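Local structure of protein glpG homolog (Haemophilus influenzae, 2NR9) at residues 64-67 against 68-72; 25-28 against 29-33; 168-171 against 172-176; 12-15 against 16-20; 116-119 against 120-124. The protein probably cleaves type-1 transmembrane domains within the membrane, as a rhomboid-family intramembrane serine protease. The protein carries 2 engineered substitutions. One frame throughout, in Å; residues are numbered along the deposited sequence. Where two conformers were deposited one is given.

All five are local contacts within nine consecutive residues of a mainly helical membrane protein; four run along a helix and interaction 2 spans the connection between two. Along the chain the order is interaction 4, then 2, both using helix 10-27, then 1 on helix 63-84, 5 on helix 116-131 and 3 on helix 166-191. Interactions 3 and 5 are the closest pair, their centres about 6 Å apart, and they bring together the catalytic residues H169 and S116. Interaction 1 touches both interaction 4 and interaction 5, with centres about 12 Å away in each case, so helix 63-84 lies between helix 10-27 and helix 116-131, which carries the nucleophile. Interaction 2 lies further out, its centre about 29 Å from that of interaction 3.

Interaction 1 (64-67 against 68-72). With PQE (3,6,12,15,18,21,24-heptaoxahexatriacontan-1-ol), chain F.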
# COMPACT_ATOMS: atom_id res chain seq x y z
N LEU A 64 -4.35 6.31 14.84
CA LEU A 64 -5.24 5.35 14.19
C LEU A 64 -4.86 5.21 12.72
O LEU A 64 -4.91 4.12 12.15
CB LEU A 64 -6.70 5.80 14.30
CG LEU A 64 -7.36 5.67 15.68
CD1 LEU A 64 -8.74 6.32 15.69
CD2 LEU A 64 -7.45 4.21 16.09
N HIS A 65 -4.48 6.33 12.12
CA HIS A 65 -4.06 6.32 10.73
C HIS A 65 -2.96 5.28 10.54
O HIS A 65 -3.13 4.31 9.79
CB HIS A 65 -3.59 7.72 10.33
CG HIS A 65 -3.27 7.86 8.88
ND1 HIS A 65 -2.24 8.65 8.41
CD2 HIS A 65 -3.79 7.25 7.79
CE1 HIS A 65 -2.18 8.57 7.10
NE2 HIS A 65 -3.10 7.71 6.69
N ILE A 66 -1.90 5.40 11.32
CA ILE A 66 -0.76 4.50 11.21
C ILE A 66 -1.06 3.10 11.77
O ILE A 66 -0.59 2.11 11.24
CB ILE A 66 0.51 5.10 11.87
CG1 ILE A 66 1.74 4.28 11.52
CG2 ILE A 66 0.33 5.23 13.37
CD1 ILE A 66 3.02 4.88 12.04
N LEU A 67 -1.92 3.04 12.79
CA LEU A 67 -2.27 1.75 13.40
C LEU A 67 -3.02 0.85 12.42
O LEU A 67 -2.74 -0.35 12.32
CB LEU A 67 -3.10 1.95 14.67
CG LEU A 67 -3.49 0.66 15.38
CD1 LEU A 67 -2.25 -0.14 15.78
CD2 LEU A 67 -4.36 0.96 16.60
N PHE A 68 -4.02 1.40 11.74
CA PHE A 68 -4.78 0.64 10.77
C PHE A 68 -3.97 0.33 9.51
O PHE A 68 -3.96 -0.80 9.03
CB PHE A 68 -6.11 1.32 10.44
CG PHE A 68 -7.19 1.09 11.47
CD1 PHE A 68 -7.08 1.61 12.74
CD2 PHE A 68 -8.32 0.34 11.15
CE1 PHE A 68 -8.07 1.39 13.69
CE2 PHE A 68 -9.31 0.12 12.09
CZ PHE A 68 -9.19 0.65 13.36
N ASN A 69 -3.23 1.32 9.01
CA ASN A 69 -2.39 1.09 7.84
C ASN A 69 -1.36 -0.02 8.05
O ASN A 69 -1.30 -0.97 7.26
CB ASN A 69 -1.70 2.37 7.39
CG ASN A 69 -2.62 3.28 6.62
OD1 ASN A 69 -2.18 4.24 6.00
ND2 ASN A 69 -3.91 2.95 6.61
N LEU A 70 -0.57 0.08 9.11
CA LEU A 70 0.47 -0.91 9.40
C LEU A 70 -0.06 -2.31 9.72
O LEU A 70 0.59 -3.30 9.40
CB LEU A 70 1.42 -0.43 10.50
CG LEU A 70 2.40 0.66 10.07
CD1 LEU A 70 3.55 0.79 11.06
CD2 LEU A 70 2.94 0.35 8.69
N SER A 71 -1.20 -2.38 10.41
CA SER A 71 -1.82 -3.67 10.72
C SER A 71 -2.13 -4.42 9.42
O SER A 71 -1.69 -5.55 9.22
CB SER A 71 -3.12 -3.48 11.51
OG SER A 71 -2.90 -2.79 12.73
N TRP A 72 -2.90 -3.77 8.55
CA TRP A 72 -3.29 -4.35 7.27
C TRP A 72 -2.10 -4.63 6.36
O TRP A 72 -2.05 -5.68 5.71
CB TRP A 72 -4.32 -3.46 6.57
CG TRP A 72 -5.69 -3.54 7.19
CD1 TRP A 72 -6.11 -2.90 8.32
CD2 TRP A 72 -6.81 -4.29 6.71
NE1 TRP A 72 -7.43 -3.22 8.58
CE2 TRP A 72 -7.88 -4.06 7.60
CE3 TRP A 72 -7.01 -5.13 5.61
CZ2 TRP A 72 -9.13 -4.66 7.42
CZ3 TRP A 72 -8.25 -5.71 5.44
CH2 TRP A 72 -9.30 -5.47 6.34
O47 PQE F . 0.12 11.04 20.55
C68 PQE F . -1.18 11.35 20.03
C52 PQE F . -1.07 11.67 18.54
O70 PQE F . -2.38 11.94 18.01
C55 PQE F . -2.96 10.79 17.41
C58 PQE F . -4.45 11.02 17.19
O71 PQE F . -5.12 9.77 17.00
C61 PQE F . -6.02 9.49 18.07
C62 PQE F . -5.45 10.01 19.38
C63 PQE F . -5.62 8.99 20.51
C66 PQE F . -5.49 7.56 19.99
C67 PQE F . -4.09 7.02 20.24
O72 PQE F . -3.97 5.72 19.65
C65 PQE F . -2.68 5.16 19.87
C64 PQE F . -2.56 3.82 19.14
O73 PQE F . -1.20 3.38 19.15
C60 PQE F . -0.31 4.34 18.59
C59 PQE F . 0.71 3.64 17.71
O74 PQE F . 1.71 4.58 17.29
C57 PQE F . 2.40 4.13 16.12
C56 PQE F . 2.69 2.63 16.22
O75 PQE F . 1.92 1.92 15.25
C54 PQE F . 1.64 0.59 15.68
C53 PQE F . 1.18 -0.25 14.49
O76 PQE F . 1.84 -1.52 14.51
C51 PQE F . 0.95 -2.59 14.20
C50 PQE F . 1.73 -3.88 14.01
C49 PQE F . 0.88 -4.94 13.31
C48 PQE F . 0.81 -6.23 14.13
C47 PQE F . -0.12 -7.25 13.47
C46 PQE F . -1.31 -7.56 14.36
C45 PQE F . -2.45 -8.17 13.55
C44 PQE F . -3.74 -8.24 14.37
C43 PQE F . -4.84 -9.00 13.63
C42 PQE F . -5.43 -10.11 14.49
C41 PQE F . -6.94 -10.23 14.29
C40 PQE F . -7.65 -10.37 15.62
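I66 and L70 sit one helical turn apart and lie side by side, pointing the same way, with I66 CG1 4.0 Å from L70 CG. A second apolar pair follows the same spacing: L64 and F68 run alongside each other, and L64 CD2 comes 3.8 Å from F68 CE1. The edge of the F68 ring faces the carbonyl of the preceding turn, L64 O lying near the ring plane, 3.4 Å from F68 CD1.

Backbone bonds hold the turn: F68 N, N69 N and L70 N each bond to the carbonyl four residues back. L67 O accepts S71 N at 3.2 Å; S71 OG is modelled against the same oxygen at a doubtfully short distance. The imidazole of H65 and the amide of N69 have planes 64° apart, and H65 NE2 stays 3.7 Å from N69 OD1. H65 ND1 bonds instead to L61 N, while N69 OD1 has a weak bond to H60 NE2.

The polyether PQE drapes over one flank, its C57 3.6 Å from I66 CG2. L67 CG, anti to the backbone N (chi1 -179°), sends CD1 out to within 3.7 Å of PQE C53, as expected of a detergent on a transmembrane surface.

In the bundle, L70 packs on T16, C19 and V20 of helix 10-27. On helix 116-131, N69 touches the nucleophile S116, and W72 rests on V119 and L123.

Interaction 2 (25-28 against 29-33); sequences AQQL and GFEDD
Between Q26 and E31 the backbone doubles back, their CA atoms coming within 4.3 Å of each other. This is a tight helix-loop-helix connection joining helix 10-27 to helix 31-38, at the start of the long segment between the first two transmembrane helices, known in rhomboid proteases as the L1 loop. L28 N still bonds to A25 O, and the reversal then passes through G29, whose phi of 156° and psi of -76° would jam a CB against L28 O. Glycine, having no CB, takes that conformation.

The side chains of Q26 and E31 close the gap across the turn. Both are extended beyond CG, and E31 CG is tight against Q26, 3.2 Å from its CB and 3.4 Å from its O. E31 OE1 lies 2.9 Å from Q26 NE2, but the N-H points poorly at it (131°), which makes the bond weak. The stronger partner of the amide is H60 O, so the glutamine ties the turn to the chain that leads into helix 63-84. A25 and Q26 also touch I34 on helix 31-38.

Q27 approaches the same carboxylate from another direction. Its chain bends at chi2, and its amide meets the glutamate through a water: the water donates to E31 OE1 at 2.6 Å and accepts a weak bond from Q27 NE2 at 3.3 Å.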
# COMPACT_ATOMS: atom_id res chain seq x y z
N ALA A 25 9.49 10.01 15.07
CA ALA A 25 10.25 11.22 14.82
C ALA A 25 9.31 12.42 14.70
O ALA A 25 9.60 13.51 15.20
CB ALA A 25 11.10 11.07 13.57
N GLN A 26 8.17 12.23 14.03
CA GLN A 26 7.20 13.30 13.88
C GLN A 26 6.76 13.85 15.24
O GLN A 26 6.46 15.04 15.37
CB GLN A 26 5.96 12.82 13.10
CG GLN A 26 6.23 12.47 11.65
CD GLN A 26 4.99 11.95 10.93
OE1 GLN A 26 5.01 10.87 10.35
NE2 GLN A 26 3.90 12.71 11.00
N GLN A 27 6.79 12.99 16.26
CA GLN A 27 6.28 13.35 17.59
C GLN A 27 7.28 14.02 18.55
O GLN A 27 6.86 14.63 19.55
CB GLN A 27 5.65 12.12 18.28
CG GLN A 27 4.77 11.26 17.37
CD GLN A 27 3.53 11.98 16.87
OE1 GLN A 27 2.84 12.65 17.64
NE2 GLN A 27 3.20 11.78 15.60
N LEU A 28 8.58 13.91 18.29
CA LEU A 28 9.57 14.49 19.22
C LEU A 28 10.41 15.61 18.62
O LEU A 28 11.64 15.58 18.70
CB LEU A 28 10.53 13.43 19.77
CG LEU A 28 10.20 11.95 19.74
CD1 LEU A 28 11.04 11.31 18.62
CD2 LEU A 28 10.58 11.34 21.07
N GLY A 29 9.76 16.61 18.06
CA GLY A 29 10.49 17.71 17.45
C GLY A 29 9.64 18.39 16.42
O GLY A 29 9.09 19.46 16.67
N PHE A 30 9.49 17.76 15.26
CA PHE A 30 8.64 18.35 14.25
C PHE A 30 8.38 17.53 12.99
O PHE A 30 9.29 17.01 12.35
CB PHE A 30 9.10 19.77 13.89
CG PHE A 30 10.49 19.84 13.32
CD1 PHE A 30 10.68 20.05 11.96
CD2 PHE A 30 11.60 19.70 14.13
CE1 PHE A 30 11.95 20.13 11.43
CE2 PHE A 30 12.88 19.77 13.60
CZ PHE A 30 13.05 19.99 12.25
N GLU A 31 7.10 17.43 12.67
CA GLU A 31 6.66 16.79 11.45
C GLU A 31 7.01 17.74 10.31
O GLU A 31 7.06 17.33 9.15
CB GLU A 31 5.15 16.58 11.48
CG GLU A 31 4.66 15.68 12.61
CD GLU A 31 3.16 15.44 12.54
OE1 GLU A 31 2.71 14.37 13.02
OE2 GLU A 31 2.44 16.29 11.99
N ASP A 32 7.24 19.00 10.64
CA ASP A 32 7.54 20.03 9.64
C ASP A 32 8.67 19.64 8.69
O ASP A 32 8.47 19.57 7.49
CB ASP A 32 7.80 21.39 10.29
CG ASP A 32 6.54 21.98 10.91
OD1 ASP A 32 5.43 21.57 10.51
OD2 ASP A 32 6.67 22.87 11.78
N ASP A 33 9.87 19.46 9.22
CA ASP A 33 11.01 19.00 8.41
C ASP A 33 10.60 17.77 7.59
O ASP A 33 10.67 17.77 6.36
CB ASP A 33 12.20 18.64 9.32
CG ASP A 33 13.03 17.49 8.76
OD1 ASP A 33 12.84 16.33 9.24
OD2 ASP A 33 13.77 17.68 7.76
O HOH W 1 0.65 13.49 14.34

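Interaction 3 (168-171 against 172-176). With PQE (3,6,12,15,18,21,24-heptaoxahexatriacontan-1-ol), chain E.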
# COMPACT_ATOMS: atom_id res chain seq x y z
N ALA A 168 -6.54 7.82 -4.03
CA ALA A 168 -5.39 6.98 -3.75
C ALA A 168 -5.84 5.55 -3.46
O ALA A 168 -5.23 4.59 -3.92
CB ALA A 168 -4.61 7.53 -2.56
N HIS A 169 -6.95 5.41 -2.75
CA HIS A 169 -7.46 4.09 -2.40
C HIS A 169 -7.96 3.32 -3.61
O HIS A 169 -7.64 2.14 -3.78
CB HIS A 169 -8.57 4.19 -1.35
CG HIS A 169 -8.12 4.81 -0.07
ND1 HIS A 169 -8.95 5.59 0.72
CD2 HIS A 169 -6.90 4.85 0.52
CE1 HIS A 169 -8.28 6.00 1.78
NE2 HIS A 169 -7.03 5.58 1.68
N ILE A 170 -8.72 4.01 -4.46
CA ILE A 170 -9.28 3.40 -5.65
C ILE A 170 -8.22 3.07 -6.69
O ILE A 170 -8.20 1.96 -7.22
CB ILE A 170 -10.39 4.27 -6.27
CG1 ILE A 170 -11.54 4.42 -5.28
CG2 ILE A 170 -10.90 3.64 -7.55
CD1 ILE A 170 -12.79 5.04 -5.87
N SER A 171 -7.31 4.00 -6.96
CA SER A 171 -6.24 3.72 -7.90
C SER A 171 -5.34 2.61 -7.35
O SER A 171 -4.78 1.83 -8.10
CB SER A 171 -5.43 4.98 -8.22
OG SER A 171 -4.86 5.52 -7.05
N GLY A 172 -5.25 2.53 -6.02
CA GLY A 172 -4.46 1.50 -5.36
C GLY A 172 -5.05 0.13 -5.59
O GLY A 172 -4.38 -0.79 -6.04
N LEU A 173 -6.35 0.01 -5.35
CA LEU A 173 -7.07 -1.24 -5.57
C LEU A 173 -6.90 -1.67 -7.03
O LEU A 173 -6.61 -2.83 -7.32
CB LEU A 173 -8.54 -1.03 -5.26
CG LEU A 173 -9.45 -2.26 -5.25
CD1 LEU A 173 -8.95 -3.28 -4.23
CD2 LEU A 173 -10.89 -1.84 -4.94
N ILE A 174 -7.05 -0.70 -7.93
CA ILE A 174 -6.96 -0.96 -9.36
C ILE A 174 -5.58 -1.47 -9.76
O ILE A 174 -5.45 -2.41 -10.54
CB ILE A 174 -7.34 0.29 -10.18
CG1 ILE A 174 -8.83 0.58 -10.04
CG2 ILE A 174 -6.98 0.10 -11.65
CD1 ILE A 174 -9.33 1.75 -10.88
N VAL A 175 -4.54 -0.84 -9.22
CA VAL A 175 -3.18 -1.29 -9.48
C VAL A 175 -3.04 -2.75 -9.06
O VAL A 175 -2.51 -3.57 -9.79
CB VAL A 175 -2.14 -0.45 -8.72
CG1 VAL A 175 -0.77 -1.14 -8.74
CG2 VAL A 175 -2.06 0.96 -9.31
N GLY A 176 -3.52 -3.06 -7.86
CA GLY A 176 -3.42 -4.41 -7.32
C GLY A 176 -4.19 -5.43 -8.13
O GLY A 176 -3.68 -6.50 -8.45
O47 PQE E . 4.84 -9.27 -12.69
C68 PQE E . 4.87 -8.10 -13.52
C52 PQE E . 3.75 -8.18 -14.56
O70 PQE E . 3.39 -6.86 -15.00
C55 PQE E . 2.32 -6.33 -14.23
C58 PQE E . 1.90 -4.98 -14.79
O71 PQE E . 1.90 -4.00 -13.75
C61 PQE E . 0.58 -3.65 -13.34
C62 PQE E . 0.35 -2.17 -13.62
C63 PQE E . -1.02 -1.71 -13.13
C66 PQE E . -1.13 -0.19 -13.18
C67 PQE E . -2.51 0.24 -13.63
O72 PQE E . -2.39 1.29 -14.60
C65 PQE E . -2.67 2.57 -14.04
C64 PQE E . -3.93 2.49 -13.18
O73 PQE E . -4.23 3.79 -12.66
C60 PQE E . -5.50 3.83 -12.02
C59 PQE E . -5.89 5.29 -11.79
O74 PQE E . -6.93 5.66 -12.69
C57 PQE E . -8.20 5.20 -12.25
C56 PQE E . -9.01 6.38 -11.73
O75 PQE E . -9.30 6.20 -10.34
C54 PQE E . -9.57 7.45 -9.71
C53 PQE E . -10.92 7.37 -8.99
O76 PQE E . -11.14 8.60 -8.29
C51 PQE E . -12.47 8.69 -7.79
C50 PQE E . -12.47 9.49 -6.50
C49 PQE E . -13.59 9.02 -5.57
C48 PQE E . -14.41 10.21 -5.07
C47 PQE E . -15.91 9.97 -5.28
C46 PQE E . -16.74 10.82 -4.33
C45 PQE E . -17.28 12.06 -5.03
C44 PQE E . -17.44 13.22 -4.05
C43 PQE E . -18.34 14.31 -4.62
C42 PQE E . -18.88 15.21 -3.52
C41 PQE E . -20.31 14.82 -3.14
C40 PQE E . -21.23 16.02 -3.14
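I174 reaches back one turn to I170, and its side chain can be followed atom by atom. CB stands 3.5 Å from I170 O. CG1 comes closer still, 3.2 Å from I170 O, because chi1 of -69° sets it anti to the carbonyl carbon and over the preceding turn. The other branch, CG2, faces the detergent PQE, 4.0 Å from its C60. At the tip, CD1 lies 4.1 Å from I170 CG2 and 3.9 Å from PQE C57, wedged between protein and polyether. S171 continues the same flank, with its CB 3.6 Å from PQE C59; its OG turns back to bond to A167 O within the helix.

Underneath run the regular backbone bonds from G172, L173, I174 and V175 to the carbonyls four residues earlier. G172 and G176 have the spacing of a GxxxG motif, and G172 O is 3.2 Å from A121 CB of helix 116-131, a close helix-helix approach.

H169 belongs to the catalytic dyad, and its NE2 bonds to S116 OG. This stretch of helix 166-191 is therefore two-sided: the isoleucines offer hydrocarbon to the amphiphile, while the histidine carries polar chemistry into the protein interior.

Interaction 4 (12-15 against 16-20); sequences TLIL and TALCV
T12 O is gripped twice by T16. The amide N of T16 bonds to it at 2.9 Å, nearly along the C=O axis, and T16 OG1 donates to it at 2.8 Å from well above the carbonyl plane, 43° out of it. The hydroxyl gets there because chi1 of -56° places OG1 anti to the carbonyl carbon, turned back toward the previous turn. The two threonines lie side by side, and the hydroxyl of T12 is used elsewhere: its OG1 bonds to E81 OE1 on helix 63-84.

Further along, A17 N, L18 N and C19 N bond to L13 O, I14 O and L15 O in the ordinary helical pattern. On the outer flank I14 and L18 point the same way, with I14 CG2 4.1 Å from L18 CD1. L18 CG also rests on I14 O at 3.3 Å, and L18 lines the pocket of a bound PA6 lipid. On the inward side L15 packs on F73 and Y93, and T12 on L89.

With its proton given to a carbonyl of its own helix, the buried T16 hydroxyl has its polarity met locally, which suits a transmembrane helix that presents hydrocarbon both to lipid and to its neighbours.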
# COMPACT_ATOMS: atom_id res chain seq x y z
N THR A 12 8.62 -6.41 4.27
CA THR A 12 7.45 -6.03 5.06
C THR A 12 7.91 -5.40 6.36
O THR A 12 7.49 -4.29 6.72
CB THR A 12 6.59 -7.26 5.42
OG1 THR A 12 6.09 -7.87 4.22
CG2 THR A 12 5.42 -6.87 6.30
N LEU A 13 8.77 -6.12 7.07
CA LEU A 13 9.31 -5.66 8.34
C LEU A 13 10.05 -4.33 8.22
O LEU A 13 9.84 -3.44 9.02
CB LEU A 13 10.21 -6.73 8.97
CG LEU A 13 9.42 -7.91 9.55
CD1 LEU A 13 10.32 -9.10 9.83
CD2 LEU A 13 8.70 -7.47 10.82
N ILE A 14 10.92 -4.21 7.22
CA ILE A 14 11.66 -2.96 7.01
C ILE A 14 10.73 -1.77 6.77
O ILE A 14 10.96 -0.68 7.29
CB ILE A 14 12.65 -3.06 5.83
CG1 ILE A 14 13.86 -3.91 6.22
CG2 ILE A 14 13.12 -1.67 5.42
CD1 ILE A 14 14.92 -4.01 5.12
N LEU A 15 9.69 -1.97 5.96
CA LEU A 15 8.75 -0.89 5.64
C LEU A 15 7.88 -0.51 6.84
O LEU A 15 7.61 0.67 7.09
CB LEU A 15 7.88 -1.26 4.43
CG LEU A 15 8.60 -1.29 3.09
CD1 LEU A 15 7.71 -1.86 1.99
CD2 LEU A 15 9.10 0.11 2.71
N THR A 16 7.46 -1.51 7.60
CA THR A 16 6.67 -1.26 8.80
C THR A 16 7.50 -0.48 9.82
O THR A 16 7.08 0.58 10.31
CB THR A 16 6.16 -2.56 9.41
OG1 THR A 16 5.43 -3.30 8.41
CG2 THR A 16 5.26 -2.29 10.60
N ALA A 17 8.71 -0.96 10.08
CA ALA A 17 9.61 -0.31 11.04
C ALA A 17 10.00 1.12 10.62
O ALA A 17 10.21 1.98 11.47
CB ALA A 17 10.85 -1.17 11.29
N LEU A 18 10.14 1.35 9.32
CA LEU A 18 10.46 2.69 8.82
C LEU A 18 9.32 3.65 9.10
O LEU A 18 9.54 4.81 9.48
CB LEU A 18 10.76 2.67 7.31
CG LEU A 18 12.19 2.36 6.88
CD1 LEU A 18 12.28 2.35 5.36
CD2 LEU A 18 13.15 3.38 7.46
N CYS A 19 8.09 3.20 8.85
CA CYS A 19 6.91 4.01 9.11
C CYS A 19 6.84 4.37 10.59
O CYS A 19 6.60 5.53 10.93
CB CYS A 19 5.63 3.29 8.68
SG CYS A 19 5.35 3.25 6.87
N VAL A 20 7.05 3.38 11.45
CA VAL A 20 7.02 3.62 12.89
C VAL A 20 8.10 4.62 13.31
O VAL A 20 7.85 5.52 14.10
CB VAL A 20 7.23 2.31 13.70
CG1 VAL A 20 7.26 2.62 15.21
CG2 VAL A 20 6.14 1.31 13.39

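Interaction 5 (116-119 against 120-124)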
# COMPACT_ATOMS: atom_id res chain seq x y z
N SER A 116 -1.97 4.02 2.97
CA SER A 116 -3.27 3.42 2.59
C SER A 116 -3.45 3.12 1.09
O SER A 116 -4.12 2.16 0.73
CB SER A 116 -4.45 4.23 3.15
OG SER A 116 -4.44 5.56 2.67
N GLY A 117 -2.81 3.91 0.23
CA GLY A 117 -2.85 3.65 -1.20
C GLY A 117 -2.12 2.36 -1.53
O GLY A 117 -2.52 1.63 -2.44
N VAL A 118 -1.05 2.08 -0.80
CA VAL A 118 -0.29 0.84 -0.97
C VAL A 118 -1.07 -0.34 -0.38
O VAL A 118 -1.09 -1.43 -0.96
CB VAL A 118 1.10 0.93 -0.31
CG1 VAL A 118 1.85 -0.40 -0.44
CG2 VAL A 118 1.92 2.05 -0.94
N VAL A 119 -1.75 -0.09 0.73
CA VAL A 119 -2.56 -1.11 1.39
C VAL A 119 -3.63 -1.65 0.43
O VAL A 119 -3.78 -2.86 0.28
CB VAL A 119 -3.23 -0.58 2.69
CG1 VAL A 119 -4.18 -1.60 3.26
CG2 VAL A 119 -2.17 -0.21 3.72
N TYR A 120 -4.37 -0.75 -0.20
CA TYR A 120 -5.38 -1.15 -1.18
C TYR A 120 -4.81 -1.90 -2.37
O TYR A 120 -5.41 -2.86 -2.85
CB TYR A 120 -6.23 0.04 -1.60
CG TYR A 120 -7.27 0.38 -0.57
CD1 TYR A 120 -6.98 1.25 0.47
CD2 TYR A 120 -8.47 -0.31 -0.53
CE1 TYR A 120 -7.91 1.50 1.47
CE2 TYR A 120 -9.41 -0.07 0.47
CZ TYR A 120 -9.12 0.84 1.47
OH TYR A 120 -10.05 1.09 2.45
N ALA A 121 -3.64 -1.47 -2.85
CA ALA A 121 -2.98 -2.20 -3.92
C ALA A 121 -2.67 -3.61 -3.42
O ALA A 121 -2.92 -4.60 -4.10
CB ALA A 121 -1.70 -1.49 -4.34
N VAL A 122 -2.11 -3.69 -2.21
CA VAL A 122 -1.81 -4.97 -1.59
C VAL A 122 -3.07 -5.83 -1.40
O VAL A 122 -3.08 -7.02 -1.74
CB VAL A 122 -1.04 -4.80 -0.25
CG1 VAL A 122 -1.17 -6.05 0.62
CG2 VAL A 122 0.43 -4.45 -0.52
N LEU A 123 -4.14 -5.22 -0.88
CA LEU A 123 -5.42 -5.93 -0.70
C LEU A 123 -5.99 -6.34 -2.05
O LEU A 123 -6.54 -7.43 -2.20
CB LEU A 123 -6.44 -5.06 0.05
CG LEU A 123 -6.09 -4.61 1.47
CD1 LEU A 123 -7.28 -3.88 2.10
CD2 LEU A 123 -5.68 -5.80 2.32
N GLY A 124 -5.87 -5.46 -3.03
CA GLY A 124 -6.35 -5.76 -4.37
C GLY A 124 -5.60 -6.94 -4.99
O GLY A 124 -6.20 -7.80 -5.62
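Y120 turns the edge of its ring to the carbonyl of S116, one turn earlier. S116 O lies in the plane of the ring and 3.0 Å from Y120 CD1, close packing for a carbon beside a carbonyl oxygen. The same oxygen accepts the backbone N of Y120 at 3.1 Å. With CG anti to the carbonyl carbon (chi1 -78°), the ring lies back along the preceding turn, where its CD1 edge meets that carbonyl.

V119 and L123 make the second pair, running side by side in the same direction, with V119 CG1 4.0 Å from L123 CG. L123 CG also presses on V119 O at 3.1 Å, while L123 N bonds to that oxygen at 2.7 Å. V118 and V122 touch more lightly, V118 CG1 being 4.3 Å from V122 CG2. The backbone bond from A121 N to G117 O is weak.

S116 and G117 close the GxSG signature of rhomboid proteases, and S116, the catalytic nucleophile, stands at the start of helix 116-131. H169 is its partner in the dyad, and the ring of Y120 meets the H169 imidazole with the two planes about 40° apart. The contact is deep in the protein, its centre about 4 Å from the centre of the chain.

All eight touching residues are buried. V118 packs on Y93 and S97, and A121 on A96, all of helix 86-108; V122 and L123 both meet F76 of helix 63-84, and S116 also touches V162 and M164.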